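Local structure of DNA ligase (Archaeoglobus fulgidus, 3GDE) at residues L446-L451 / V464-T469; L430-G435 / Y501-A506; F183-E188 / E210-L215. The protein probably seals nicks in double-stranded DNA during replication, recombination and repair, joining a 3'-hydroxyl to a 5'-phosphate at the expense of ATP. One frame throughout, in Å; residues are numbered along the deposited sequence.

Interaction 1: residues L446-L451 / V464-T469; sequences LSSFEL and VGRVAT
Phe449 and Val467 form a hydrogen-bonded antiparallel pair in the hairpin made by strands 446-454 and 461-467, part of the OB-fold domain. Phe449 N donates to Val467 O at 3.0 Å, and Val467 N returns the bond to Phe449 O. Leu451 with Gly465 is the next pair of this kind. There Leu451 N reaches Gly465 O, while Leu451 O accepts from Val464 N at 2.9 Å and only weakly from Gly465 N: Val464 and Gly465 both face one residue, a classic beta bulge. Gly465 adopts backbone angles at which a CB would collide with the carbonyl oxygen of the residue before, so that glycine is called for.

Followed outward, Leu451 has CB 3.8 Å from Gly465 O. Leu451 CG lies 4.0 Å from Val467 CG1. At the fork, Leu451 CD1 comes to 3.7 Å of Val467 CG1, CD2 slightly farther. Val467 CG1 stands between the backbone N and the carbonyl carbon (chi1 64°), a crowded position that places it beside Leu451, and Val467 CG1 also meets Phe449 CB at 4.1 Å.

On the reverse face Glu450 and Arg466 sit opposite each other, their flat ends turned 68° apart. Their salt bridge is long, Glu450 OE1 to Arg466 NE 3.9 Å, and Glu450 OE2 is instead paired with Lys463. Past the last pair, a water donates to both Ser447 O and Ala468 O. The hairpin is therefore two-faced: the side of Phe449, Leu451 and Val467 is hydrophobic, while Glu450 and Arg466 place their charges on the other.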
loop_
_atom_site.group_PDB
_atom_site.type_symbol
_atom_site.label_atom_id
_atom_site.label_comp_id
_atom_site.label_asym_id
_atom_site.label_seq_id
_atom_site.Cartn_x
_atom_site.Cartn_y
_atom_site.Cartn_z
ATOM N N LEU A 446 8.980 23.532 7.557
ATOM C CA LEU A 446 8.597 23.349 6.162
ATOM C C LEU A 446 7.224 23.997 5.972
ATOM O O LEU A 446 6.350 23.862 6.832
ATOM C CB LEU A 446 8.546 21.866 5.811
ATOM C CG LEU A 446 9.874 21.110 5.850
ATOM C CD1 LEU A 446 9.596 19.621 5.918
ATOM C CD2 LEU A 446 10.765 21.459 4.652
ATOM N N SER A 447 7.046 24.720 4.871
ATOM C CA SER A 447 5.801 25.460 4.638
ATOM C C SER A 447 5.017 24.939 3.433
ATOM O O SER A 447 3.797 25.113 3.354
ATOM C CB SER A 447 6.094 26.952 4.461
ATOM O OG SER A 447 6.818 27.193 3.264
ATOM N N SER A 448 5.734 24.284 2.521
ATOM C CA SER A 448 5.228 23.872 1.214
ATOM C C SER A 448 5.725 22.457 0.870
ATOM O O SER A 448 6.852 22.103 1.223
ATOM C CB SER A 448 5.755 24.854 0.186
ATOM O OG SER A 448 5.138 24.658 -1.046
ATOM N N PHE A 449 4.902 21.668 0.172
ATOM C CA PHE A 449 5.182 20.231 -0.062
ATOM C C PHE A 449 4.914 19.792 -1.496
ATOM O O PHE A 449 3.857 20.067 -2.047
ATOM C CB PHE A 449 4.381 19.344 0.908
ATOM C CG PHE A 449 4.549 19.717 2.351
ATOM C CD1 PHE A 449 3.690 20.639 2.951
ATOM C CD2 PHE A 449 5.574 19.165 3.115
ATOM C CE1 PHE A 449 3.847 20.999 4.297
ATOM C CE2 PHE A 449 5.741 19.524 4.466
ATOM C CZ PHE A 449 4.878 20.438 5.055
ATOM N N GLU A 450 5.884 19.112 -2.093
ATOM C CA GLU A 450 5.767 18.585 -3.461
ATOM C C GLU A 450 5.085 17.226 -3.420
ATOM O O GLU A 450 5.415 16.390 -2.566
ATOM C CB GLU A 450 7.147 18.440 -4.099
ATOM C CG GLU A 450 7.899 19.738 -4.257
ATOM C CD GLU A 450 7.205 20.686 -5.216
ATOM O OE1 GLU A 450 6.916 21.836 -4.822
ATOM O OE2 GLU A 450 6.933 20.272 -6.363
ATOM N N LEU A 451 4.149 17.008 -4.343
ATOM C CA LEU A 451 3.271 15.832 -4.290
ATOM C C LEU A 451 3.345 15.004 -5.559
ATOM O O LEU A 451 3.380 15.547 -6.666
ATOM C CB LEU A 451 1.815 16.242 -4.033
ATOM C CG LEU A 451 1.484 17.150 -2.844
ATOM C CD1 LEU A 451 0.058 17.659 -2.984
ATOM C CD2 LEU A 451 1.690 16.464 -1.503
ATOM N N VAL A 464 2.818 15.971 -9.438
ATOM C CA VAL A 464 1.450 16.264 -9.802
ATOM C C VAL A 464 1.007 17.626 -9.229
ATOM O O VAL A 464 0.006 18.198 -9.646
ATOM C CB VAL A 464 0.560 15.054 -9.406
ATOM C CG1 VAL A 464 -0.529 15.413 -8.428
ATOM C CG2 VAL A 464 0.044 14.346 -10.635
ATOM N N GLY A 465 1.783 18.158 -8.294
ATOM C CA GLY A 465 1.471 19.462 -7.744
ATOM C C GLY A 465 2.249 19.825 -6.500
ATOM O O GLY A 465 3.201 19.137 -6.117
ATOM N N ARG A 466 1.821 20.923 -5.885
ATOM C CA ARG A 466 2.444 21.466 -4.691
ATOM C C ARG A 466 1.386 22.078 -3.780
ATOM O O ARG A 466 0.508 22.795 -4.248
ATOM C CB ARG A 466 3.472 22.522 -5.078
ATOM C CG ARG A 466 4.364 22.902 -3.941
ATOM C CD ARG A 466 4.127 24.312 -3.523
ATOM N NE ARG A 466 4.978 25.230 -4.269
ATOM C CZ ARG A 466 4.985 26.546 -4.089
ATOM N NH1 ARG A 466 4.176 27.096 -3.181
ATOM N NH2 ARG A 466 5.803 27.313 -4.817
ATOM N N VAL A 467 1.494 21.806 -2.482
ATOM C CA VAL A 467 0.473 22.198 -1.514
ATOM C C VAL A 467 1.060 23.025 -0.366
ATOM O O VAL A 467 2.136 22.713 0.141
ATOM C CB VAL A 467 -0.343 20.962 -0.987
ATOM C CG1 VAL A 467 0.534 19.983 -0.201
ATOM C CG2 VAL A 467 -1.544 21.401 -0.160
ATOM N N ALA A 468 0.329 24.077 0.026
ATOM C CA ALA A 468 0.749 24.984 1.099
ATOM C C ALA A 468 -0.417 25.373 2.009
ATOM O O ALA A 468 -0.203 25.820 3.139
ATOM C CB ALA A 468 1.399 26.222 0.513
ATOM N N THR A 469 -1.645 25.196 1.522
ATOM C CA THR A 469 -2.836 25.519 2.314
ATOM C C THR A 469 -3.420 24.295 3.010
ATOM O O THR A 469 -3.247 23.170 2.556
ATOM C CB THR A 469 -3.945 26.225 1.466
ATOM O OG1 THR A 469 -4.315 25.403 0.346
ATOM C CG2 THR A 469 -3.454 27.555 0.943
HETATM O O HOH W 1 1.839 26.960 4.536
#

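Interaction 2: residues L430-G435 / Y501-A506; sequences LVVVGG and YVFEVA
The antiparallel pairing of strands 428-437 and 502-506 in the OB-fold domain sets Leu430 against Phe503 as a hydrogen-bonded pair, with Val431 and Val502 as the non-hydrogen-bonded pair next to it. Leu430 N donates to Phe503 O and Phe503 N to Leu430 O, both at 3.0 Å. The third bond, Val432 N to Tyr501 O, is nearly straight at 174°. Beyond it a water carries the pairing on, donating to Val432 O and accepting from Tyr501 N.

The short segments run at 123° to each other, far from simply antiparallel, as suits the strongly coiled sheet of an OB barrel. Inside that barrel Val432 CG2 stands over the centre of the Phe503 ring, 3.4 Å from the centroid and 2° off the normal, a CH-pi contact in which the methyl is almost equidistant from all six ring carbons. An alanine in place of Phe503 would probably open a gap beneath Val432 CG2 and deprive Phe449 and Phe527 of their edge-to-face ring partner. On the same face Leu430 CD1 meets Val505 CB at 4.2 Å, and on the opposite face of the sheet Val431 CG2 and Val502 CG2 graze each other at 4.4 Å.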
loop_
_atom_site.group_PDB
_atom_site.type_symbol
_atom_site.label_atom_id
_atom_site.label_comp_id
_atom_site.label_asym_id
_atom_site.label_seq_id
_atom_site.Cartn_x
_atom_site.Cartn_y
_atom_site.Cartn_z
ATOM N N LEU A 430 -1.262 11.277 -2.124
ATOM C CA LEU A 430 -0.090 11.550 -2.924
ATOM C C LEU A 430 1.159 11.515 -2.048
ATOM O O LEU A 430 1.120 11.884 -0.881
ATOM C CB LEU A 430 -0.233 12.909 -3.647
ATOM C CG LEU A 430 -1.448 13.072 -4.584
ATOM C CD1 LEU A 430 -1.732 14.543 -4.926
ATOM C CD2 LEU A 430 -1.316 12.222 -5.870
ATOM N N VAL A 431 2.259 11.044 -2.619
ATOM C CA VAL A 431 3.519 10.934 -1.883
ATOM C C VAL A 431 4.150 12.321 -1.738
ATOM O O VAL A 431 4.150 13.104 -2.678
ATOM C CB VAL A 431 4.524 9.961 -2.590
ATOM C CG1 VAL A 431 5.795 9.761 -1.730
ATOM C CG2 VAL A 431 3.862 8.626 -2.864
ATOM N N VAL A 432 4.681 12.609 -0.555
ATOM C CA VAL A 432 5.461 13.824 -0.347
ATOM C C VAL A 432 6.910 13.590 -0.774
ATOM O O VAL A 432 7.689 12.930 -0.071
ATOM C CB VAL A 432 5.410 14.290 1.110
ATOM C CG1 VAL A 432 6.049 15.687 1.240
ATOM C CG2 VAL A 432 3.995 14.297 1.597
ATOM N N VAL A 433 7.254 14.113 -1.940
ATOM C CA VAL A 433 8.583 13.904 -2.524
ATOM C C VAL A 433 9.543 15.079 -2.289
ATOM O O VAL A 433 10.753 14.963 -2.509
ATOM C CB VAL A 433 8.494 13.543 -4.033
ATOM C CG1 VAL A 433 7.788 12.198 -4.211
ATOM C CG2 VAL A 433 7.796 14.652 -4.847
ATOM N N GLY A 434 9.004 16.209 -1.841
ATOM C CA GLY A 434 9.819 17.404 -1.622
ATOM C C GLY A 434 9.140 18.478 -0.797
ATOM O O GLY A 434 8.027 18.289 -0.298
ATOM N N GLY A 435 9.810 19.615 -0.658
ATOM C CA GLY A 435 9.309 20.683 0.182
ATOM C C GLY A 435 10.078 21.986 0.081
ATOM O O GLY A 435 11.037 22.105 -0.679
ATOM N N TYR A 501 6.039 9.348 3.198
ATOM C CA TYR A 501 4.767 9.795 3.752
ATOM C C TYR A 501 3.763 10.150 2.669
ATOM O O TYR A 501 4.128 10.628 1.593
ATOM C CB TYR A 501 4.993 10.942 4.743
ATOM C CG TYR A 501 5.802 10.512 5.953
ATOM C CD1 TYR A 501 7.089 11.016 6.173
ATOM C CD2 TYR A 501 5.295 9.572 6.855
ATOM C CE1 TYR A 501 7.843 10.613 7.266
ATOM C CE2 TYR A 501 6.038 9.154 7.962
ATOM C CZ TYR A 501 7.315 9.680 8.163
ATOM O OH TYR A 501 8.061 9.281 9.269
ATOM N N VAL A 502 2.498 9.878 2.956
ATOM C CA VAL A 502 1.416 10.130 2.014
ATOM C C VAL A 502 0.435 11.141 2.633
ATOM O O VAL A 502 0.010 10.976 3.778
ATOM C CB VAL A 502 0.693 8.788 1.639
ATOM C CG1 VAL A 502 -0.611 9.037 0.887
ATOM C CG2 VAL A 502 1.636 7.878 0.830
ATOM N N PHE A 503 0.100 12.190 1.881
ATOM C CA PHE A 503 -0.908 13.167 2.319
ATOM C C PHE A 503 -2.230 12.892 1.620
ATOM O O PHE A 503 -2.239 12.552 0.440
ATOM C CB PHE A 503 -0.510 14.603 1.940
ATOM C CG PHE A 503 0.602 15.193 2.762
ATOM C CD1 PHE A 503 1.110 14.542 3.880
ATOM C CD2 PHE A 503 1.130 16.441 2.413
ATOM C CE1 PHE A 503 2.131 15.102 4.628
ATOM C CE2 PHE A 503 2.149 17.021 3.161
ATOM C CZ PHE A 503 2.656 16.349 4.269
ATOM N N GLU A 504 -3.343 13.045 2.334
ATOM C CA GLU A 504 -4.642 13.200 1.674
ATOM C C GLU A 504 -4.802 14.659 1.219
ATOM O O GLU A 504 -4.693 15.591 2.028
ATOM C CB GLU A 504 -5.804 12.785 2.577
ATOM C CG GLU A 504 -7.166 12.834 1.851
ATOM C CD GLU A 504 -8.338 12.391 2.699
ATOM O OE1 GLU A 504 -8.122 11.801 3.787
ATOM O OE2 GLU A 504 -9.497 12.617 2.259
ATOM N N VAL A 505 -5.061 14.836 -0.074
ATOM C CA VAL A 505 -5.074 16.142 -0.720
ATOM C C VAL A 505 -6.400 16.360 -1.460
ATOM O O VAL A 505 -6.822 15.511 -2.259
ATOM C CB VAL A 505 -3.904 16.274 -1.730
ATOM C CG1 VAL A 505 -3.906 17.635 -2.410
ATOM C CG2 VAL A 505 -2.565 16.036 -1.044
ATOM N N ALA A 506 -7.045 17.496 -1.180
ATOM C CA ALA A 506 -8.202 17.947 -1.946
ATOM C C ALA A 506 -7.743 18.917 -3.036
ATOM O O ALA A 506 -6.656 19.484 -2.962
ATOM C CB ALA A 506 -9.225 18.614 -1.029
HETATM O O HOH W 2 7.947 11.342 2.172
#

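Interaction 3: residues F183-E188 / E210-L215; sequences FRADPE and EGEEGL
The chain between helices 172-182 and 187-197 passes close to a kinked turn of helix 200-216, bringing the CA atoms of Ala185 and Glu212 to 4.8 Å. Here a glutamate side chain grips the backbone at a helix start: Asp186 is the N-cap of helix 187-197, its OD1 accepting a capping bond from Glu188 N at 3.2 Å, while Asp186 N donates to Glu212 OE2 at 2.9 Å.

Glu212 has CG anti to its backbone N (chi1 174°), and the chain then bends at chi2 (76°). Glu212 OE2 accepts from Asp186 N, which stands above the carboxylate plane, 37° out of it, and the same oxygen, Glu212 OE2, also rests against Ala185 CB at 3.4 Å. The other oxygen, OE1, forms a salt bridge with Arg216, which would probably offset the nearness of the Asp186 carboxylate, whose OD2 is 5.2 Å from Glu212 OE1.

Ala185 CB also touches Leu215 CD1 at 3.9 Å. Leu215 is buried and packs further on Val190 and Ala193 of helix 187-197, so apolar packing backs the polar grip and ties the two helices together. Gly211, with its positive phi, lies at the kink just before Glu212. Close by, a water bridges the segments, donating to Arg184 O at 2.8 Å and accepting from Glu212 N at 2.7 Å.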
loop_
_atom_site.group_PDB
_atom_site.type_symbol
_atom_site.label_atom_id
_atom_site.label_comp_id
_atom_site.label_asym_id
_atom_site.label_seq_id
_atom_site.Cartn_x
_atom_site.Cartn_y
_atom_site.Cartn_z
ATOM N N PHE A 183 8.370 -17.986 -16.619
ATOM C CA PHE A 183 7.779 -19.282 -16.312
ATOM C C PHE A 183 6.613 -19.666 -17.215
ATOM O O PHE A 183 5.798 -20.514 -16.846
ATOM C CB PHE A 183 7.380 -19.343 -14.830
ATOM C CG PHE A 183 8.522 -19.083 -13.887
ATOM C CD1 PHE A 183 9.626 -19.944 -13.847
ATOM C CD2 PHE A 183 8.505 -17.978 -13.039
ATOM C CE1 PHE A 183 10.693 -19.702 -12.975
ATOM C CE2 PHE A 183 9.567 -17.734 -12.170
ATOM C CZ PHE A 183 10.659 -18.598 -12.140
ATOM N N ARG A 184 6.554 -19.053 -18.397
ATOM C CA ARG A 184 5.602 -19.432 -19.446
ATOM C C ARG A 184 4.162 -19.394 -18.945
ATOM O O ARG A 184 3.435 -20.394 -19.006
ATOM C CB ARG A 184 5.944 -20.816 -20.022
ATOM C CG ARG A 184 6.553 -20.807 -21.426
ATOM C CD ARG A 184 7.794 -19.926 -21.559
ATOM N NE ARG A 184 7.836 -19.248 -22.858
ATOM C CZ ARG A 184 8.919 -18.693 -23.401
ATOM N NH1 ARG A 184 10.093 -18.730 -22.782
ATOM N NH2 ARG A 184 8.829 -18.103 -24.582
ATOM N N ALA A 185 3.773 -18.228 -18.432
ATOM C CA ALA A 185 2.412 -17.986 -17.975
ATOM C C ALA A 185 1.849 -16.723 -18.624
ATOM O O ALA A 185 2.601 -15.840 -19.056
ATOM C CB ALA A 185 2.373 -17.891 -16.447
ATOM N N ASP A 186 0.524 -16.667 -18.720
ATOM C CA ASP A 186 -0.190 -15.473 -19.170
ATOM C C ASP A 186 0.007 -14.446 -18.062
ATOM O O ASP A 186 -0.150 -14.777 -16.897
ATOM C CB ASP A 186 -1.678 -15.828 -19.348
ATOM C CG ASP A 186 -2.499 -14.746 -20.058
ATOM O OD1 ASP A 186 -2.126 -13.545 -20.089
ATOM O OD2 ASP A 186 -3.579 -15.115 -20.580
ATOM N N PRO A 187 0.407 -13.206 -18.416
ATOM C CA PRO A 187 0.529 -12.138 -17.421
ATOM C C PRO A 187 -0.765 -11.883 -16.642
ATOM O O PRO A 187 -0.708 -11.444 -15.500
ATOM C CB PRO A 187 0.885 -10.906 -18.262
ATOM C CG PRO A 187 1.477 -11.446 -19.520
ATOM C CD PRO A 187 0.794 -12.754 -19.768
ATOM N N GLU A 188 -1.909 -12.153 -17.270
ATOM C CA GLU A 188 -3.220 -11.983 -16.638
ATOM C C GLU A 188 -3.511 -13.004 -15.562
ATOM O O GLU A 188 -4.176 -12.694 -14.583
ATOM C CB GLU A 188 -4.347 -12.025 -17.668
ATOM C CG GLU A 188 -4.842 -10.661 -18.058
ATOM C CD GLU A 188 -4.415 -10.259 -19.453
ATOM O OE1 GLU A 188 -3.188 -10.102 -19.687
ATOM O OE2 GLU A 188 -5.323 -10.091 -20.310
ATOM N N GLU A 210 4.859 -25.170 -11.087
ATOM C CA GLU A 210 3.640 -25.715 -11.700
ATOM C C GLU A 210 3.145 -24.943 -12.923
ATOM O O GLU A 210 2.118 -25.293 -13.499
ATOM C CB GLU A 210 2.505 -25.812 -10.660
ATOM C CG GLU A 210 2.788 -26.664 -9.420
ATOM C CD GLU A 210 2.877 -28.154 -9.717
ATOM O OE1 GLU A 210 3.813 -28.809 -9.195
ATOM O OE2 GLU A 210 2.015 -28.679 -10.464
ATOM N N GLY A 211 3.863 -23.894 -13.307
ATOM C CA GLY A 211 3.494 -23.081 -14.467
ATOM C C GLY A 211 2.094 -22.474 -14.437
ATOM O O GLY A 211 1.509 -22.260 -13.371
ATOM N N GLU A 212 1.572 -22.208 -15.629
ATOM C CA GLU A 212 0.234 -21.646 -15.834
ATOM C C GLU A 212 -0.894 -22.423 -15.126
ATOM O O GLU A 212 -1.736 -21.834 -14.443
ATOM C CB GLU A 212 -0.050 -21.547 -17.340
ATOM C CG GLU A 212 -1.462 -21.113 -17.699
ATOM C CD GLU A 212 -1.706 -19.631 -17.506
ATOM O OE1 GLU A 212 -2.887 -19.224 -17.545
ATOM O OE2 GLU A 212 -0.737 -18.861 -17.335
ATOM N N GLU A 213 -0.893 -23.741 -15.288
ATOM C CA GLU A 213 -1.920 -24.599 -14.690
ATOM C C GLU A 213 -1.964 -24.510 -13.164
ATOM O O GLU A 213 -3.041 -24.514 -12.580
ATOM C CB GLU A 213 -1.772 -26.057 -15.157
ATOM C CG GLU A 213 -0.329 -26.596 -15.170
ATOM C CD GLU A 213 0.374 -26.501 -16.536
ATOM O OE1 GLU A 213 0.582 -27.572 -17.165
ATOM O OE2 GLU A 213 0.725 -25.371 -16.970
ATOM N N GLY A 214 -0.794 -24.422 -12.532
ATOM C CA GLY A 214 -0.696 -24.289 -11.078
ATOM C C GLY A 214 -1.192 -22.940 -10.572
ATOM O O GLY A 214 -1.724 -22.842 -9.466
ATOM N N LEU A 215 -1.022 -21.904 -11.389
ATOM C CA LEU A 215 -1.492 -20.564 -11.045
ATOM C C LEU A 215 -3.015 -20.423 -11.150
ATOM O O LEU A 215 -3.629 -19.743 -10.331
ATOM C CB LEU A 215 -0.801 -19.508 -11.906
ATOM C CG LEU A 215 0.681 -19.219 -11.670
ATOM C CD1 LEU A 215 1.183 -18.312 -12.779
ATOM C CD2 LEU A 215 0.927 -18.599 -10.294
HETATM O O HOH W 3 3.085 -22.884 -17.763
#

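Overall arrangement
Interactions 1 and 2 belong to the same curled sheet, their centres 8 Å apart. The hairpin of interaction 1 is nested along the chain within the loop that interaction 2 closes, and strands 428-437 and 446-454 are neighbours: Glu450 N lies 2.9 Å from Gly434 O, a probable hydrogen bond. Their apolar faces merge too, with Phe449 CG 3.7 Å from Phe503 CE2. Interaction 3 comes earlier in the chain, in an all-helical region across the chain's centre, its centre 44 Å from that of interaction 1 and 37 Å from that of interaction 2. The Val502 side chain of interaction 2 is about 11 Å from that of Arg272, a predicted ATP-binding residue.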